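Local coordinates for protein pumilio homolog 23 (Arabidopsis thaliana, PDB 5WZJ) that binds RNA in a sequence-specific manner through its pumilio repeats, recognising a segment of 18S ribosomal RNA, and probably regulates the translation and stability of messenger RNAs, at residues A[46-51]-A[66-71]; A[527-532]-A[548-553]; A[289-294]-A[324-329]; A[401-406]-A[423-428]. All blocks are in the same frame, centred on the assembly; numbering follows the deposited sequence.

Contact 1 (A[46-51]-A[66-71]); sequences NALEET and HVLQTL. With nucleotides of chain B.
Leu48 and Leu68 meet methyl to methyl: CD2 of Leu48 lies 3.5 Å from CD1 of Leu68, a tight fit where the two side chains cross at about a right angle. The same Leu48 methyl also touches CB of Leu71. The CB of Leu68 does not itself point at the other segment; CG, anti to the backbone N (chi1 -173°), carries the branch that brings CD1 nearer. Next to Leu48 in sequence, Ala47 offers just CB, small enough for Leu71 to press both branches on it, CD1 being the nearer at 3.6 Å. Thr51 suits the end of its segment by its two natures. Its methyl CG2 rests 4.1 Å from CD1 of Leu68, while OG1 bonds to O of Leu48 at 2.6 Å in the carbonyl plane, an acceptor that also receives Thr51 N.

Further out, Ile58 and Val103 pack on Leu68, and Ile26 on Leu71. Elsewhere on helix 64-74, polar side chains address the RNA. Gln69 OE1 accepts from G11 of chain B twice, from N1 at 2.8 Å and from N2 at 3.0 Å, and its NE2 is bonded to Ser106 OG, which helps fix the turn of the amide. The His66 ring lies with one face against this guanine, N2 above its centre. Apolar residues packing against a preceding helix, with base-reading residues on the same helix, are characteristic of the RNA-binding helix of a pumilio repeat, here the first.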
# COMPACT_ATOMS: atom_id res chain seq x y z
N ASN A 46 -35.74 -18.88 -1.43
CA ASN A 46 -36.78 -19.45 -0.57
C ASN A 46 -36.30 -19.53 0.87
O ASN A 46 -37.06 -19.24 1.80
CB ASN A 46 -37.18 -20.84 -1.07
CG ASN A 46 -37.85 -20.80 -2.43
OD1 ASN A 46 -38.28 -19.74 -2.89
ND2 ASN A 46 -37.95 -21.96 -3.07
N ALA A 47 -35.04 -19.93 1.08
CA ALA A 47 -34.56 -20.09 2.44
C ALA A 47 -34.47 -18.74 3.15
O ALA A 47 -34.74 -18.66 4.35
CB ALA A 47 -33.21 -20.81 2.43
N LEU A 48 -34.12 -17.68 2.42
CA LEU A 48 -34.10 -16.36 3.04
C LEU A 48 -35.47 -15.99 3.61
O LEU A 48 -35.55 -15.35 4.67
CB LEU A 48 -33.64 -15.30 2.03
CG LEU A 48 -32.15 -15.33 1.70
CD1 LEU A 48 -31.80 -14.28 0.64
CD2 LEU A 48 -31.32 -15.10 2.96
N GLU A 49 -36.55 -16.43 2.96
CA GLU A 49 -37.88 -16.14 3.48
C GLU A 49 -38.07 -16.74 4.87
O GLU A 49 -38.80 -16.17 5.69
CB GLU A 49 -38.96 -16.67 2.53
CG GLU A 49 -39.13 -15.84 1.27
CD GLU A 49 -40.19 -16.40 0.33
OE1 GLU A 49 -41.12 -17.09 0.81
OE2 GLU A 49 -40.09 -16.14 -0.89
N GLU A 50 -37.41 -17.85 5.16
CA GLU A 50 -37.53 -18.46 6.48
C GLU A 50 -36.82 -17.66 7.57
O GLU A 50 -36.93 -18.04 8.74
CB GLU A 50 -37.00 -19.89 6.45
CG GLU A 50 -37.79 -20.78 5.52
CD GLU A 50 -39.27 -20.81 5.88
OE1 GLU A 50 -39.59 -20.95 7.08
OE2 GLU A 50 -40.10 -20.67 4.95
N THR A 51 -36.11 -16.59 7.23
CA THR A 51 -35.53 -15.73 8.26
C THR A 51 -36.45 -14.58 8.66
O THR A 51 -36.10 -13.84 9.58
CB THR A 51 -34.18 -15.16 7.80
OG1 THR A 51 -34.38 -14.25 6.71
CG2 THR A 51 -33.23 -16.28 7.36
N HIS A 66 -23.21 -18.85 9.23
CA HIS A 66 -22.44 -19.29 8.07
C HIS A 66 -23.36 -19.74 6.93
O HIS A 66 -23.08 -19.47 5.76
CB HIS A 66 -21.49 -20.41 8.48
CG HIS A 66 -20.44 -19.98 9.46
ND1 HIS A 66 -19.18 -19.56 9.06
CD2 HIS A 66 -20.47 -19.84 10.81
CE1 HIS A 66 -18.48 -19.22 10.13
NE2 HIS A 66 -19.24 -19.36 11.20
N VAL A 67 -24.46 -20.43 7.26
CA VAL A 67 -25.41 -20.82 6.22
C VAL A 67 -26.05 -19.59 5.60
O VAL A 67 -26.21 -19.49 4.38
CB VAL A 67 -26.47 -21.78 6.80
CG1 VAL A 67 -27.49 -22.15 5.73
CG2 VAL A 67 -25.79 -23.03 7.36
N LEU A 68 -26.42 -18.61 6.44
CA LEU A 68 -27.05 -17.40 5.93
C LEU A 68 -26.12 -16.66 4.98
O LEU A 68 -26.57 -16.12 3.97
CB LEU A 68 -27.49 -16.52 7.11
CG LEU A 68 -28.32 -15.27 6.84
CD1 LEU A 68 -29.51 -15.55 5.90
CD2 LEU A 68 -28.82 -14.68 8.16
N GLN A 69 -24.81 -16.66 5.27
CA GLN A 69 -23.85 -16.08 4.33
C GLN A 69 -23.95 -16.75 2.96
O GLN A 69 -23.94 -16.08 1.92
CB GLN A 69 -22.42 -16.23 4.85
CG GLN A 69 -22.06 -15.31 6.00
CD GLN A 69 -20.60 -15.43 6.35
OE1 GLN A 69 -20.23 -16.17 7.25
NE2 GLN A 69 -19.75 -14.70 5.62
N THR A 70 -23.99 -18.08 2.96
CA THR A 70 -24.12 -18.83 1.72
C THR A 70 -25.40 -18.45 0.98
O THR A 70 -25.38 -18.22 -0.23
CB THR A 70 -24.10 -20.33 2.01
OG1 THR A 70 -22.89 -20.66 2.71
CG2 THR A 70 -24.18 -21.14 0.71
N LEU A 71 -26.52 -18.35 1.71
CA LEU A 71 -27.78 -17.97 1.08
C LEU A 71 -27.71 -16.57 0.46
O LEU A 71 -28.21 -16.34 -0.65
CB LEU A 71 -28.91 -18.04 2.10
CG LEU A 71 -29.08 -19.40 2.79
CD1 LEU A 71 -30.20 -19.32 3.79
CD2 LEU A 71 -29.35 -20.49 1.76
P G B 11 -13.29 -12.75 17.11
OP1 G B 11 -13.57 -11.67 18.09
OP2 G B 11 -12.12 -13.63 17.29
O5' G B 11 -14.62 -13.60 17.05
C5' G B 11 -14.66 -14.92 16.53
C4' G B 11 -16.10 -15.29 16.23
O4' G B 11 -16.43 -14.81 14.90
C3' G B 11 -16.42 -16.78 16.24
O3' G B 11 -17.78 -16.98 16.65
C2' G B 11 -16.30 -17.15 14.78
O2' G B 11 -17.01 -18.31 14.41
C1' G B 11 -16.89 -15.89 14.12
N9 G B 11 -16.45 -15.72 12.73
C8 G B 11 -15.16 -15.52 12.27
N7 G B 11 -15.08 -15.48 10.96
C5 G B 11 -16.39 -15.67 10.53
C6 G B 11 -16.93 -15.73 9.22
O6 G B 11 -16.34 -15.62 8.15
N1 G B 11 -18.31 -15.96 9.24
C2 G B 11 -19.08 -16.10 10.38
N2 G B 11 -20.40 -16.31 10.21
N3 G B 11 -18.59 -16.04 11.61
C4 G B 11 -17.25 -15.83 11.61

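Contact 2 (A[527-532]-A[548-553]); sequences ELLDVK and LDIDGY
Lys532 NZ and Asp551 OD1 form a salt bridge across the contact at 3.0 Å, though as a hydrogen bond it is weak. Lysine suits the place by its length: CG lies anti to the backbone N (chi1 -176°) and the chain stays extended beyond it, crossing Asp551 at about a right angle, so that CE also comes within 3.2 Å of OD1. The contact belongs to the all-helical array of the PUF family, near its C-terminal end, and joins the end of helix 518-530 to the start of helix 550-555.

The turn into the second helix is built on Asp549. With a positive phi of 52° it closes helix 541-547 in a Schellman motif, and it is also the N-cap of the next helix, where its OD1 accepts from Gly552 N at 3.0 Å, the donor lying above the carboxylate plane.

Beneath the salt bridge the contact is apolar. The beta-branched Ile550 divides its methyls between neighbouring leucines: CD1 lies 4.1 Å from CB of Leu528, and CG2 4.0 Å from CD1 of Leu529, sliding past in the opposite direction. Tyr553 packs edge-to-face with Trp560, while CD2 of Leu529 approaches its ring obliquely, 3.8 Å from CD2 of Tyr553. Deeper in, Leu528 and Leu548 cross at about a right angle, their methyls CD1 and CD2 respectively 3.6 Å apart.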
# COMPACT_ATOMS: atom_id res chain seq x y z
N GLU A 527 26.33 -18.34 -20.57
CA GLU A 527 26.15 -18.79 -19.20
C GLU A 527 24.76 -19.38 -18.98
O GLU A 527 24.61 -20.39 -18.28
CB GLU A 527 26.42 -17.64 -18.23
CG GLU A 527 27.89 -17.26 -18.18
CD GLU A 527 28.21 -16.22 -17.11
OE1 GLU A 527 29.05 -15.33 -17.36
OE2 GLU A 527 27.62 -16.29 -16.01
N LEU A 528 23.72 -18.77 -19.56
CA LEU A 528 22.38 -19.33 -19.42
C LEU A 528 22.28 -20.68 -20.12
O LEU A 528 21.52 -21.56 -19.68
CB LEU A 528 21.33 -18.38 -19.97
CG LEU A 528 21.23 -16.98 -19.36
CD1 LEU A 528 19.87 -16.37 -19.62
CD2 LEU A 528 21.55 -17.01 -17.88
N LEU A 529 23.01 -20.85 -21.22
CA LEU A 529 23.03 -22.13 -21.92
C LEU A 529 23.47 -23.26 -20.99
O LEU A 529 22.89 -24.35 -21.01
CB LEU A 529 23.95 -22.02 -23.14
CG LEU A 529 23.87 -23.07 -24.23
CD1 LEU A 529 22.43 -23.44 -24.54
CD2 LEU A 529 24.58 -22.53 -25.47
N ASP A 530 24.48 -23.01 -20.14
CA ASP A 530 24.97 -24.05 -19.24
C ASP A 530 23.94 -24.49 -18.21
O ASP A 530 24.05 -25.60 -17.68
CB ASP A 530 26.22 -23.56 -18.51
CG ASP A 530 27.42 -23.45 -19.42
OD1 ASP A 530 27.53 -24.23 -20.39
OD2 ASP A 530 28.27 -22.56 -19.17
N VAL A 531 22.95 -23.66 -17.89
CA VAL A 531 21.95 -24.01 -16.90
C VAL A 531 20.56 -24.11 -17.53
O VAL A 531 19.55 -24.02 -16.83
CB VAL A 531 21.96 -23.01 -15.72
CG1 VAL A 531 23.35 -22.92 -15.11
CG2 VAL A 531 21.49 -21.62 -16.18
N LYS A 532 20.51 -24.30 -18.85
CA LYS A 532 19.25 -24.20 -19.58
C LYS A 532 18.23 -25.21 -19.08
O LYS A 532 17.02 -24.92 -19.05
CB LYS A 532 19.49 -24.40 -21.08
CG LYS A 532 18.24 -24.22 -21.91
CD LYS A 532 18.29 -25.06 -23.19
CE LYS A 532 16.89 -25.25 -23.76
NZ LYS A 532 16.88 -26.20 -24.90
N LEU A 548 15.91 -13.85 -24.67
CA LEU A 548 17.30 -13.86 -25.09
C LEU A 548 17.56 -14.84 -26.23
O LEU A 548 18.70 -14.92 -26.70
CB LEU A 548 18.22 -14.18 -23.90
CG LEU A 548 18.60 -13.01 -22.98
CD1 LEU A 548 17.38 -12.26 -22.47
CD2 LEU A 548 19.47 -13.47 -21.80
N ASP A 549 16.55 -15.59 -26.67
CA ASP A 549 16.67 -16.56 -27.77
C ASP A 549 17.83 -17.52 -27.52
O ASP A 549 18.72 -17.69 -28.35
CB ASP A 549 16.83 -15.85 -29.12
CG ASP A 549 16.75 -16.81 -30.29
OD1 ASP A 549 16.29 -17.96 -30.11
OD2 ASP A 549 17.15 -16.41 -31.40
N ILE A 550 17.81 -18.15 -26.34
CA ILE A 550 18.93 -19.00 -25.95
C ILE A 550 19.02 -20.21 -26.88
O ILE A 550 20.12 -20.65 -27.23
CB ILE A 550 18.81 -19.39 -24.47
CG1 ILE A 550 18.92 -18.14 -23.59
CG2 ILE A 550 19.89 -20.38 -24.07
CD1 ILE A 550 20.24 -17.36 -23.78
N ASP A 551 17.87 -20.74 -27.30
CA ASP A 551 17.88 -21.86 -28.24
C ASP A 551 18.53 -21.48 -29.57
O ASP A 551 19.31 -22.26 -30.13
CB ASP A 551 16.45 -22.36 -28.49
CG ASP A 551 15.86 -23.08 -27.29
OD1 ASP A 551 16.63 -23.59 -26.45
OD2 ASP A 551 14.62 -23.16 -27.20
N GLY A 552 18.24 -20.27 -30.07
CA GLY A 552 18.84 -19.83 -31.32
C GLY A 552 20.34 -19.60 -31.21
O GLY A 552 21.09 -19.84 -32.16
N TYR A 553 20.79 -19.12 -30.04
CA TYR A 553 22.22 -18.99 -29.80
C TYR A 553 22.92 -20.35 -29.84
O TYR A 553 24.01 -20.48 -30.40
CB TYR A 553 22.48 -18.29 -28.46
CG TYR A 553 23.94 -18.27 -28.10
CD1 TYR A 553 24.85 -17.52 -28.84
CD2 TYR A 553 24.43 -19.05 -27.05
CE1 TYR A 553 26.20 -17.51 -28.52
CE2 TYR A 553 25.78 -19.05 -26.73
CZ TYR A 553 26.66 -18.28 -27.47
OH TYR A 553 28.00 -18.29 -27.16

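Contact 3 (A[289-294]-A[324-329]); sequences LVEVIL and NFVIQA. With nucleotides of chain B.
Glu291 and Val326 mark the closest backbone approach, CA to CA 4.9 Å, of two helical segments that run parallel within 4°, their axes 8.6 Å apart. They come from pumilio repeats 5 and 6, and this side-by-side stacking of successive RNA-binding helices builds the right-handed PUF superhelix. Apolar residues fill the seam. Val290 CG1 meets Val326 CG1 at 3.6 Å, Leu294, crossing Val326 at about a right angle, sets CD1 on the same valine methyl, and Ala329 is small enough to bring CB within 3.8 Å of Glu291 O.

Toward the RNA the chemistry turns polar. Glu291, extended beyond CG, lies beside Phe325 and points the same way. Its OE1 accepts from N1 of G7 of chain B at 2.7 Å and from N2 of that base at 2.8 Å, while OE2 is salt-bridged to Arg181. Phe325 presents one ring face to the same guanine, whose C6 sits above the ring centre; over the opposite face lies Asn324 OD1. Asn324, with CG between the backbone N and the carbonyl carbon (chi1 83°), pairs its amide with U6 of chain B. Gln328 similarly grips U5 of chain B: NE2 donates to O2, and OE1 receives N3 at 2.7 Å in a nearly straight bond of 172°.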
# COMPACT_ATOMS: atom_id res chain seq x y z
N LEU A 289 -4.96 8.15 10.96
CA LEU A 289 -5.97 9.02 10.34
C LEU A 289 -5.32 10.23 9.67
O LEU A 289 -5.70 10.60 8.55
CB LEU A 289 -6.98 9.49 11.39
CG LEU A 289 -8.16 10.36 10.91
CD1 LEU A 289 -8.85 9.75 9.70
CD2 LEU A 289 -9.17 10.54 12.04
N VAL A 290 -4.38 10.88 10.34
CA VAL A 290 -3.79 12.09 9.77
C VAL A 290 -2.94 11.76 8.53
O VAL A 290 -2.85 12.58 7.61
CB VAL A 290 -3.00 12.86 10.83
CG1 VAL A 290 -2.37 14.13 10.23
CG2 VAL A 290 -3.91 13.24 12.01
N GLU A 291 -2.31 10.58 8.50
CA GLU A 291 -1.65 10.13 7.27
C GLU A 291 -2.59 10.23 6.08
O GLU A 291 -2.23 10.73 5.02
CB GLU A 291 -1.16 8.69 7.39
CG GLU A 291 0.03 8.44 8.30
CD GLU A 291 0.42 6.97 8.25
OE1 GLU A 291 0.27 6.27 9.27
OE2 GLU A 291 0.81 6.52 7.16
N VAL A 292 -3.82 9.76 6.26
CA VAL A 292 -4.77 9.74 5.15
C VAL A 292 -5.24 11.16 4.83
O VAL A 292 -5.37 11.53 3.66
CB VAL A 292 -5.94 8.79 5.45
CG1 VAL A 292 -6.96 8.85 4.32
CG2 VAL A 292 -5.41 7.36 5.60
N ILE A 293 -5.50 11.96 5.87
CA ILE A 293 -5.86 13.36 5.65
C ILE A 293 -4.83 14.05 4.76
O ILE A 293 -5.17 14.75 3.79
CB ILE A 293 -6.02 14.10 6.99
CG1 ILE A 293 -7.30 13.64 7.70
CG2 ILE A 293 -6.05 15.60 6.77
CD1 ILE A 293 -7.41 14.14 9.12
N LEU A 294 -3.54 13.86 5.07
CA LEU A 294 -2.50 14.54 4.30
C LEU A 294 -2.42 14.00 2.88
O LEU A 294 -2.11 14.77 1.96
CB LEU A 294 -1.15 14.39 5.01
CG LEU A 294 -1.04 15.19 6.32
CD1 LEU A 294 0.27 14.91 7.06
CD2 LEU A 294 -1.16 16.67 6.00
N ASN A 324 6.05 9.52 13.14
CA ASN A 324 6.99 9.65 12.02
C ASN A 324 6.34 9.24 10.71
O ASN A 324 6.73 9.74 9.65
CB ASN A 324 8.28 8.86 12.27
CG ASN A 324 8.16 7.39 11.92
OD1 ASN A 324 8.50 6.98 10.81
ND2 ASN A 324 7.67 6.59 12.88
N PHE A 325 5.34 8.36 10.76
CA PHE A 325 4.63 8.03 9.53
C PHE A 325 3.75 9.18 9.06
O PHE A 325 3.53 9.33 7.85
CB PHE A 325 3.81 6.76 9.72
CG PHE A 325 4.65 5.54 9.94
CD1 PHE A 325 5.21 4.86 8.85
CD2 PHE A 325 4.91 5.07 11.22
CE1 PHE A 325 5.99 3.74 9.04
CE2 PHE A 325 5.71 3.96 11.42
CZ PHE A 325 6.24 3.28 10.33
N VAL A 326 3.25 10.01 9.99
CA VAL A 326 2.57 11.23 9.58
C VAL A 326 3.54 12.17 8.89
O VAL A 326 3.20 12.81 7.88
CB VAL A 326 1.91 11.92 10.79
CG1 VAL A 326 1.12 13.15 10.33
CG2 VAL A 326 0.98 10.95 11.53
N ILE A 327 4.76 12.29 9.42
CA ILE A 327 5.75 13.15 8.77
C ILE A 327 6.07 12.62 7.38
O ILE A 327 6.23 13.39 6.43
CB ILE A 327 7.00 13.27 9.66
CG1 ILE A 327 6.63 13.91 11.00
CG2 ILE A 327 8.09 14.10 8.96
CD1 ILE A 327 5.84 15.24 10.85
N GLN A 328 6.14 11.29 7.23
CA GLN A 328 6.37 10.72 5.91
C GLN A 328 5.28 11.12 4.93
O GLN A 328 5.56 11.49 3.78
CB GLN A 328 6.47 9.20 6.00
CG GLN A 328 7.77 8.68 6.61
CD GLN A 328 7.80 7.16 6.61
OE1 GLN A 328 7.34 6.52 5.66
NE2 GLN A 328 8.31 6.57 7.69
N ALA A 329 4.02 11.05 5.37
CA ALA A 329 2.91 11.50 4.52
C ALA A 329 3.00 13.00 4.25
O ALA A 329 2.78 13.45 3.12
CB ALA A 329 1.57 11.14 5.17
P G B 7 7.00 -2.00 14.54
OP1 G B 7 7.45 -2.66 15.78
OP2 G B 7 6.56 -2.73 13.33
O5' G B 7 5.75 -1.08 14.88
C5' G B 7 5.73 -0.28 16.04
C4' G B 7 4.49 0.57 16.10
O4' G B 7 4.60 1.70 15.20
C3' G B 7 3.20 -0.11 15.67
O3' G B 7 2.68 -0.98 16.66
C2' G B 7 2.30 1.09 15.36
O2' G B 7 1.80 1.66 16.56
C1' G B 7 3.31 2.07 14.74
N9 G B 7 3.28 1.99 13.27
C8 G B 7 3.83 1.00 12.48
N7 G B 7 3.59 1.20 11.21
C5 G B 7 2.83 2.36 11.17
C6 G B 7 2.28 3.07 10.07
O6 G B 7 2.35 2.78 8.87
N1 G B 7 1.59 4.21 10.46
C2 G B 7 1.44 4.61 11.76
N2 G B 7 0.74 5.73 11.96
N3 G B 7 1.95 3.96 12.80
C4 G B 7 2.63 2.86 12.43
P U B 6 11.27 -1.85 9.28
OP1 U B 6 12.63 -1.29 9.49
OP2 U B 6 11.10 -3.22 8.78
O5' U B 6 10.43 -1.73 10.62
C5' U B 6 11.02 -1.86 11.91
C4' U B 6 10.29 -1.01 12.91
O4' U B 6 10.65 0.38 12.69
C3' U B 6 8.76 -1.08 12.82
O3' U B 6 8.18 -0.98 14.12
C2' U B 6 8.41 0.17 11.99
O2' U B 6 7.11 0.67 12.22
C1' U B 6 9.48 1.15 12.45
N1 U B 6 9.82 2.20 11.47
C2 U B 6 9.44 3.50 11.75
O2 U B 6 8.81 3.81 12.76
N3 U B 6 9.80 4.44 10.81
C4 U B 6 10.51 4.21 9.64
O4 U B 6 10.78 5.15 8.89
C5 U B 6 10.88 2.84 9.43
C6 U B 6 10.52 1.90 10.32
P U B 5 7.07 -3.40 4.67
OP1 U B 5 7.68 -4.63 5.23
OP2 U B 5 5.63 -3.09 4.86
O5' U B 5 7.91 -2.15 5.18
C5' U B 5 9.32 -2.12 5.07
C4' U B 5 9.93 -1.12 6.01
O4' U B 5 9.58 0.22 5.58
C3' U B 5 9.47 -1.24 7.46
O3' U B 5 10.52 -0.82 8.30
C2' U B 5 8.33 -0.21 7.52
O2' U B 5 8.05 0.27 8.82
C1' U B 5 8.87 0.89 6.61
N1 U B 5 7.84 1.71 5.97
C2 U B 5 7.95 3.08 6.13
O2 U B 5 8.84 3.59 6.79
N3 U B 5 6.99 3.83 5.51
C4 U B 5 5.94 3.35 4.75
O4 U B 5 5.16 4.16 4.26
C5 U B 5 5.89 1.93 4.62
C6 U B 5 6.83 1.17 5.22

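Contact 4 (A[401-406]-A[423-428]); sequences RLLFLD and AKMHVM. With nucleotides of chain B.
His426 N and Leu403 O form the one direct hydrogen bond between the segments, 2.8 Å long and almost straight at 178°. A water adds a second polar link, donating to Asp406 OD1 at 2.8 Å and to Lys424 O at 2.9 Å. The lysine end itself is held by Met425 O and Ser467.

Among the aromatic contacts, the His426 ring, with CG anti to the backbone N (chi1 -167°), receives Leu405 over one face, a CH-pi contact with CB 3.9 Å from the ring centroid and 21° off its normal. Asp406 reaches the same ring, OD2 lying in its plane at the edge. Met425 makes a Met-aromatic contact with Phe404, SD lying obliquely 5.0 Å from the ring centroid. At the edge of the phenyl ring, in its plane, lies Ala423 O.

The apolar contacts centre on the long, flexible Met425, which reaches both neighbours: CG lies 3.5 Å from CE1 of Phe404, and CE is 4.0 Å from CD1 of Leu403, which runs alongside and points the same way. Ala423 adds its CB at 3.9 Å from CE1 of Phe404.

Phe404 is where helix 398-403 breaks, serving as N-cap of helix 405-410. His426 caps helix 427-436, its ND1 accepting from Gly429 N. That helix start reaches the RNA, Met428 touching U5 of chain B: a helix N-cap placed beside the bound RNA in the PUF superhelix.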
# COMPACT_ATOMS: atom_id res chain seq x y z
N ARG A 401 26.87 0.24 3.20
CA ARG A 401 26.23 0.61 4.45
C ARG A 401 24.74 0.84 4.27
O ARG A 401 23.95 0.51 5.17
CB ARG A 401 26.91 1.84 5.05
CG ARG A 401 28.36 1.58 5.47
CD ARG A 401 29.04 2.82 5.97
NE ARG A 401 30.42 2.54 6.36
CZ ARG A 401 31.20 3.39 7.03
NH1 ARG A 401 30.73 4.57 7.41
NH2 ARG A 401 32.44 3.04 7.34
N LEU A 402 24.31 1.37 3.12
CA LEU A 402 22.88 1.56 2.91
C LEU A 402 22.19 0.25 2.56
O LEU A 402 21.05 0.01 2.99
CB LEU A 402 22.64 2.59 1.81
CG LEU A 402 22.76 4.06 2.24
CD1 LEU A 402 22.82 4.96 1.03
CD2 LEU A 402 21.61 4.46 3.16
N LEU A 403 22.85 -0.62 1.79
CA LEU A 403 22.29 -1.95 1.53
C LEU A 403 22.01 -2.73 2.82
O LEU A 403 21.06 -3.51 2.88
CB LEU A 403 23.24 -2.76 0.65
CG LEU A 403 23.42 -2.27 -0.79
CD1 LEU A 403 24.57 -3.04 -1.43
CD2 LEU A 403 22.10 -2.44 -1.59
N PHE A 404 22.84 -2.54 3.85
CA PHE A 404 22.68 -3.25 5.11
C PHE A 404 22.49 -2.25 6.24
O PHE A 404 23.17 -2.35 7.27
CB PHE A 404 23.89 -4.14 5.42
CG PHE A 404 24.06 -5.30 4.49
CD1 PHE A 404 23.19 -6.38 4.52
CD2 PHE A 404 25.13 -5.34 3.61
CE1 PHE A 404 23.36 -7.46 3.68
CE2 PHE A 404 25.32 -6.41 2.76
CZ PHE A 404 24.43 -7.48 2.79
N LEU A 405 21.60 -1.28 6.04
CA LEU A 405 21.49 -0.13 6.94
C LEU A 405 21.35 -0.54 8.41
O LEU A 405 22.00 0.05 9.28
CB LEU A 405 20.30 0.73 6.49
CG LEU A 405 20.10 2.19 6.86
CD1 LEU A 405 21.35 3.01 6.61
CD2 LEU A 405 18.94 2.75 6.04
N ASP A 406 20.53 -1.57 8.70
CA ASP A 406 20.33 -1.95 10.10
C ASP A 406 21.56 -2.64 10.69
O ASP A 406 21.90 -2.42 11.86
CB ASP A 406 19.08 -2.83 10.27
CG ASP A 406 19.08 -4.04 9.35
OD1 ASP A 406 19.84 -4.04 8.35
OD2 ASP A 406 18.29 -4.99 9.61
N ALA A 423 23.38 -12.01 4.75
CA ALA A 423 22.20 -11.40 5.35
C ALA A 423 21.25 -10.86 4.29
O ALA A 423 21.66 -10.47 3.19
CB ALA A 423 22.59 -10.27 6.30
N LYS A 424 19.96 -10.84 4.62
CA LYS A 424 18.99 -10.19 3.77
C LYS A 424 19.23 -8.68 3.81
O LYS A 424 19.42 -8.10 4.88
CB LYS A 424 17.57 -10.53 4.24
CG LYS A 424 16.46 -9.86 3.43
CD LYS A 424 16.45 -10.34 1.98
CE LYS A 424 15.48 -9.52 1.14
NZ LYS A 424 15.82 -8.05 1.18
N MET A 425 19.24 -8.04 2.64
CA MET A 425 19.50 -6.61 2.61
C MET A 425 18.28 -5.82 3.08
O MET A 425 17.15 -6.31 3.12
CB MET A 425 19.91 -6.18 1.20
CG MET A 425 21.33 -6.62 0.90
SD MET A 425 21.86 -6.38 -0.79
CE MET A 425 23.59 -6.85 -0.63
N HIS A 426 18.53 -4.55 3.43
CA HIS A 426 17.57 -3.71 4.12
C HIS A 426 16.57 -3.11 3.14
O HIS A 426 16.97 -2.45 2.17
CB HIS A 426 18.32 -2.61 4.86
CG HIS A 426 17.49 -1.85 5.86
ND1 HIS A 426 16.94 -0.62 5.58
CD2 HIS A 426 17.14 -2.15 7.13
CE1 HIS A 426 16.28 -0.19 6.64
NE2 HIS A 426 16.38 -1.10 7.60
N VAL A 427 15.28 -3.29 3.40
CA VAL A 427 14.27 -2.90 2.41
C VAL A 427 14.28 -1.39 2.19
O VAL A 427 14.33 -0.91 1.05
CB VAL A 427 12.87 -3.41 2.83
CG1 VAL A 427 11.80 -2.82 1.92
CG2 VAL A 427 12.83 -4.94 2.73
N MET A 428 14.23 -0.60 3.27
CA MET A 428 14.13 0.84 3.08
C MET A 428 15.44 1.43 2.57
O MET A 428 15.44 2.35 1.74
CB MET A 428 13.70 1.52 4.38
CG MET A 428 13.45 3.01 4.23
SD MET A 428 12.15 3.41 3.05
CE MET A 428 10.70 2.89 3.97
P U B 5 7.07 -3.40 4.67
OP1 U B 5 7.68 -4.63 5.23
OP2 U B 5 5.63 -3.09 4.86
O5' U B 5 7.91 -2.15 5.18
C5' U B 5 9.32 -2.12 5.07
C4' U B 5 9.93 -1.12 6.01
O4' U B 5 9.58 0.22 5.58
C3' U B 5 9.47 -1.24 7.46
O3' U B 5 10.52 -0.82 8.30
C2' U B 5 8.33 -0.21 7.52
O2' U B 5 8.05 0.27 8.82
C1' U B 5 8.87 0.89 6.61
N1 U B 5 7.84 1.71 5.97
C2 U B 5 7.95 3.08 6.13
O2 U B 5 8.84 3.59 6.79
N3 U B 5 6.99 3.83 5.51
C4 U B 5 5.94 3.35 4.75
O4 U B 5 5.16 4.16 4.26
C5 U B 5 5.89 1.93 4.62
C6 U B 5 6.83 1.17 5.22
O HOH W 1 19.82 -5.47 5.93

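The four contacts follow the PUF superhelix along the chain in the order 1, 3, 4, 2. Contact 1 lies near its N-terminal end and contact 2 near its C-terminal end, their centres about 59 Å apart. Contacts 3 and 4 are neighbours, about 25 Å between centres and about 5 Å between nearest atoms, and share U5 of chain B: contact 3 reads its base edge, and contact 4 touches its sugar and the O2 side of its base through Met428. Contact 1 meets the same RNA at G11; the centres of contacts 1 and 3 are about 43 Å apart. Contact 2 stays off the RNA, its nearest atom about 9 Å away, with its centre about 33 Å from that of contact 4.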